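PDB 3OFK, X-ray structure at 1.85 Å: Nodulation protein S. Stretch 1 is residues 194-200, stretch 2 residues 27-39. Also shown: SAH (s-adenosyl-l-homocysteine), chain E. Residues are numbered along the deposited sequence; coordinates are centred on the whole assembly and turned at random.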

# COMPACT_ATOMS: atom_id res chain seq x y z
N ASP A 194 -2.24 11.87 -13.78
CA ASP A 194 -1.52 11.34 -12.59
C ASP A 194 -2.42 10.79 -11.47
O ASP A 194 -1.96 10.06 -10.59
CB ASP A 194 -0.66 12.45 -11.93
CG ASP A 194 0.66 12.72 -12.66
OD1 ASP A 194 1.50 13.44 -12.06
OD2 ASP A 194 0.86 12.25 -13.81
N GLU A 195 -3.68 11.22 -11.47
CA GLU A 195 -4.64 10.82 -10.44
C GLU A 195 -5.63 9.85 -11.05
O GLU A 195 -6.77 10.21 -11.40
CB GLU A 195 -5.33 12.05 -9.81
CG GLU A 195 -4.39 12.78 -8.85
CD GLU A 195 -4.87 14.14 -8.35
OE1 GLU A 195 -6.00 14.60 -8.68
OE2 GLU A 195 -4.08 14.77 -7.63
N ASP A 196 -5.17 8.61 -11.20
CA ASP A 196 -5.98 7.57 -11.82
C ASP A 196 -5.54 6.21 -11.36
O ASP A 196 -4.57 5.65 -11.88
CB ASP A 196 -5.91 7.65 -13.34
CG ASP A 196 -6.80 6.62 -14.03
OD1 ASP A 196 -7.64 5.96 -13.37
OD2 ASP A 196 -6.66 6.48 -15.25
N CYS A 197 -6.31 5.69 -10.42
CA CYS A 197 -5.93 4.59 -9.57
C CYS A 197 -6.87 3.43 -9.79
O CYS A 197 -8.06 3.62 -10.02
CB CYS A 197 -6.07 5.05 -8.12
SG CYS A 197 -5.68 3.80 -6.93
N LEU A 198 -6.33 2.23 -9.69
CA LEU A 198 -7.13 1.01 -9.74
C LEU A 198 -6.93 0.34 -8.41
O LEU A 198 -5.80 0.23 -7.96
CB LEU A 198 -6.65 0.09 -10.87
CG LEU A 198 -7.59 -0.98 -11.41
CD1 LEU A 198 -8.99 -0.44 -11.74
CD2 LEU A 198 -6.95 -1.58 -12.65
N LEU A 199 -8.02 -0.05 -7.76
CA LEU A 199 -7.96 -0.84 -6.55
C LEU A 199 -8.70 -2.12 -6.81
O LEU A 199 -9.71 -2.14 -7.53
CB LEU A 199 -8.63 -0.11 -5.37
CG LEU A 199 -8.33 1.38 -5.16
CD1 LEU A 199 -8.86 1.88 -3.79
CD2 LEU A 199 -6.86 1.57 -5.24
N ALA A 200 -8.19 -3.19 -6.21
CA ALA A 200 -8.82 -4.51 -6.29
C ALA A 200 -8.62 -5.23 -4.96
O ALA A 200 -7.56 -5.15 -4.32
CB ALA A 200 -8.22 -5.33 -7.44
N SAH E . -0.03 2.83 1.60
CA SAH E . -0.14 4.24 1.94
CB SAH E . 1.20 4.93 1.72
CG SAH E . 1.76 5.05 0.31
SD SAH E . 3.25 6.09 0.15
C SAH E . -1.25 4.98 1.17
O SAH E . -1.79 4.48 0.18
OXT SAH E . -1.62 6.09 1.53
C5' SAH E . 4.42 4.70 -0.05
C4' SAH E . 5.07 4.13 1.20
O4' SAH E . 5.73 2.91 0.84
C3' SAH E . 6.12 5.04 1.83
O3' SAH E . 5.96 5.05 3.25
C2' SAH E . 7.44 4.37 1.41
O2' SAH E . 8.48 4.61 2.33
C1' SAH E . 7.03 2.92 1.40
N9 SAH E . 7.86 1.97 0.64
C8 SAH E . 8.45 2.16 -0.59
N7 SAH E . 9.07 1.01 -0.94
C5 SAH E . 8.89 0.09 0.03
C6 SAH E . 9.29 -1.24 0.09
N6 SAH E . 10.08 -1.74 -0.90
N1 SAH E . 8.95 -1.97 1.21
C2 SAH E . 8.17 -1.38 2.20
N3 SAH E . 7.76 -0.06 2.10
C4 SAH E . 8.09 0.67 1.01
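Stretch 2, residues 27-39: WRLDDNPFERERH

Packing of residues 27-39 of Nodulation protein S against the strand that begins at Asp-196, with bound S-adenosyl-L-homocysteine (SAH). Residues 196-200 are extended and 33-39 are helical; both elements continue later in the chain. Helix and strand run in nearly the same direction, 8° apart, with axes 10.5 Å apart at closest approach. The CA of Glu-195 is nearest that of Phe-34 (7.2 Å), and the CA of Cys-197 nearest that of Arg-38 (7.8 Å), so two residues of extended chain keep pace with one helical turn. The contact is small, burying 311 Å² summed over both sides.

Asn-32, at the N-cap position, ties the start of the helix to Glu-195. Its ND2 donates to Glu-195 OE2 (2.9 Å, nearly linear at 169°), while its OD1 accepts from Phe-34 N (3.2 Å), the capping bond that satisfies an amide in the first turn. Water 1 closes the arrangement, donating to Asn-32 OD1 (2.7 Å) and to Glu-195 OE1 (3.0 Å); OE1 is also bonded elsewhere in the structure. Both carboxylate oxygens of Glu-195 are thus provided for. Arg-28 NH2 stands 4.3 Å from Glu-195 OE2, which lies well out of the guanidinium plane, so charge attraction remains but no N-H points at the oxygen. The backbone of Arg-28 contributes separately: its O accepts from Asn-32 N (3.0 Å).

Next to these polar groups, the CB and CG of Glu-195 lie over one face of the Phe-34 ring. Glu-195 CB sits 3.7 Å from the centroid of the Phe-34 ring, 3° off its normal, in a CH-pi contact, and Glu-195 CG lies 3.4 Å from Phe-34 CD2. Cys-197 meets the edge of the same ring, CB to Phe-34 CZ at 4.0 Å. One turn on, Cys-197 SG touches Arg-38 CD at 3.7 Å, and Leu-199 CD1 lies 3.9 Å from Arg-38 O.

Arg-38 meets the strand through its CD and its backbone O while its guanidinium is engaged by other partners. Arg-38 NE and NH2 both donate to Glu-35 OE1, each at 2.8 Å, within a salt bridge; NH1 donates to SAH O (2.8 Å), and NH2 also reaches SAH O (3.2 Å) and SAH OXT (3.3 Å). His-39 CB points away from the strand, and its NE2 donates to SAH OXT (2.8 Å); ND1 is bonded elsewhere in the structure. The helix therefore packs on the strand through Phe-34 and Arg-38 while Arg-38 and His-39 hold the ligand carboxylate.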

# COMPACT_ATOMS: atom_id res chain seq x y z
N TRP A 27 3.28 13.05 0.15
CA TRP A 27 2.41 12.62 -0.97
C TRP A 27 1.05 13.34 -1.01
O TRP A 27 0.12 12.92 -1.73
CB TRP A 27 2.21 11.10 -0.94
CG TRP A 27 3.43 10.34 -1.34
CD1 TRP A 27 3.80 10.00 -2.60
CD2 TRP A 27 4.43 9.81 -0.46
NE1 TRP A 27 4.98 9.30 -2.57
CE2 TRP A 27 5.39 9.16 -1.27
CE3 TRP A 27 4.62 9.84 0.92
CZ2 TRP A 27 6.51 8.53 -0.73
CZ3 TRP A 27 5.72 9.19 1.46
CH2 TRP A 27 6.65 8.54 0.63
N ARG A 28 0.93 14.43 -0.26
CA ARG A 28 -0.35 15.12 -0.10
C ARG A 28 -1.54 14.22 0.33
O ARG A 28 -2.69 14.52 0.01
CB ARG A 28 -0.68 15.94 -1.36
CG ARG A 28 -0.55 17.43 -1.15
CD ARG A 28 -1.38 18.18 -2.21
NE ARG A 28 -0.98 17.79 -3.57
CZ ARG A 28 -1.77 17.81 -4.65
NH1 ARG A 28 -3.04 18.19 -4.55
NH2 ARG A 28 -1.29 17.43 -5.83
N LEU A 29 -1.27 13.16 1.08
CA LEU A 29 -2.32 12.18 1.44
C LEU A 29 -3.40 12.75 2.37
O LEU A 29 -4.53 12.21 2.43
CB LEU A 29 -1.70 10.93 2.08
CG LEU A 29 -0.75 10.14 1.18
CD1 LEU A 29 0.07 9.14 1.98
CD2 LEU A 29 -1.47 9.45 0.04
N ASP A 30 -3.07 13.81 3.10
CA ASP A 30 -4.11 14.46 3.94
C ASP A 30 -4.89 15.51 3.20
O ASP A 30 -6.11 15.57 3.32
CB ASP A 30 -3.52 15.03 5.23
CG ASP A 30 -3.29 13.94 6.27
OD1 ASP A 30 -4.23 13.15 6.54
OD2 ASP A 30 -2.15 13.84 6.78
N ASP A 31 -4.19 16.32 2.41
CA ASP A 31 -4.74 17.54 1.86
C ASP A 31 -5.36 17.38 0.46
O ASP A 31 -6.08 18.27 0.03
CB ASP A 31 -3.67 18.64 1.83
CG ASP A 31 -3.23 19.06 3.23
OD1 ASP A 31 -4.07 19.59 3.99
OD2 ASP A 31 -2.04 18.88 3.58
N ASN A 32 -5.07 16.27 -0.24
CA ASN A 32 -5.60 16.08 -1.59
C ASN A 32 -6.94 15.34 -1.55
O ASN A 32 -7.00 14.19 -1.08
CB ASN A 32 -4.61 15.30 -2.44
CG ASN A 32 -4.94 15.32 -3.91
OD1 ASN A 32 -6.00 15.75 -4.35
ND2 ASN A 32 -4.01 14.81 -4.70
N PRO A 33 -8.01 16.00 -2.00
CA PRO A 33 -9.31 15.31 -2.03
C PRO A 33 -9.29 13.96 -2.76
O PRO A 33 -10.00 13.05 -2.34
CB PRO A 33 -10.23 16.32 -2.74
CG PRO A 33 -9.34 17.39 -3.28
CD PRO A 33 -8.10 17.38 -2.50
N PHE A 34 -8.47 13.82 -3.81
CA PHE A 34 -8.32 12.54 -4.52
C PHE A 34 -7.72 11.48 -3.62
O PHE A 34 -8.13 10.32 -3.63
CB PHE A 34 -7.44 12.71 -5.77
CG PHE A 34 -6.88 11.41 -6.31
CD1 PHE A 34 -7.68 10.53 -7.03
CD2 PHE A 34 -5.54 11.07 -6.10
CE1 PHE A 34 -7.16 9.33 -7.54
CE2 PHE A 34 -5.01 9.87 -6.61
CZ PHE A 34 -5.82 9.00 -7.31
N GLU A 35 -6.72 11.87 -2.82
CA GLU A 35 -6.10 10.91 -1.92
C GLU A 35 -7.07 10.54 -0.81
O GLU A 35 -7.14 9.38 -0.43
CB GLU A 35 -4.76 11.44 -1.38
CG GLU A 35 -3.72 11.77 -2.47
CD GLU A 35 -3.17 10.54 -3.16
OE1 GLU A 35 -3.46 9.40 -2.72
OE2 GLU A 35 -2.43 10.71 -4.13
N ARG A 36 -7.87 11.51 -0.34
CA ARG A 36 -8.90 11.18 0.66
C ARG A 36 -9.92 10.18 0.10
O ARG A 36 -10.23 9.20 0.78
CB ARG A 36 -9.58 12.45 1.24
CG ARG A 36 -8.66 13.35 2.08
CD ARG A 36 -9.43 14.51 2.81
NE ARG A 36 -10.09 15.48 1.91
CZ ARG A 36 -9.57 16.65 1.49
NH1 ARG A 36 -8.36 17.05 1.85
NH2 ARG A 36 -10.29 17.44 0.71
N GLU A 37 -10.41 10.43 -1.14
CA GLU A 37 -11.35 9.51 -1.83
C GLU A 37 -10.72 8.12 -2.07
O GLU A 37 -11.39 7.10 -1.92
CB GLU A 37 -11.88 10.05 -3.17
CG GLU A 37 -13.29 9.51 -3.45
CD GLU A 37 -13.63 9.32 -4.92
OE1 GLU A 37 -13.25 10.18 -5.75
OE2 GLU A 37 -14.29 8.30 -5.23
N ARG A 38 -9.44 8.11 -2.44
CA ARG A 38 -8.74 6.84 -2.60
C ARG A 38 -8.71 6.03 -1.30
O ARG A 38 -8.95 4.82 -1.30
CB ARG A 38 -7.30 7.06 -3.08
CG ARG A 38 -6.58 5.80 -3.42
CD ARG A 38 -5.21 6.10 -4.02
NE ARG A 38 -4.32 6.81 -3.10
CZ ARG A 38 -3.66 6.26 -2.07
NH1 ARG A 38 -3.75 4.96 -1.75
NH2 ARG A 38 -2.88 7.04 -1.32
N HIS A 39 -8.37 6.72 -0.22
CA HIS A 39 -8.41 6.15 1.10
C HIS A 39 -9.78 5.66 1.53
O HIS A 39 -9.88 4.64 2.21
CB HIS A 39 -7.90 7.17 2.12
CG HIS A 39 -6.42 7.23 2.22
ND1 HIS A 39 -5.77 7.91 3.24
CD2 HIS A 39 -5.44 6.65 1.48
CE1 HIS A 39 -4.47 7.78 3.09
NE2 HIS A 39 -4.24 7.01 2.04
O HOH W 1 -6.56 16.79 -6.78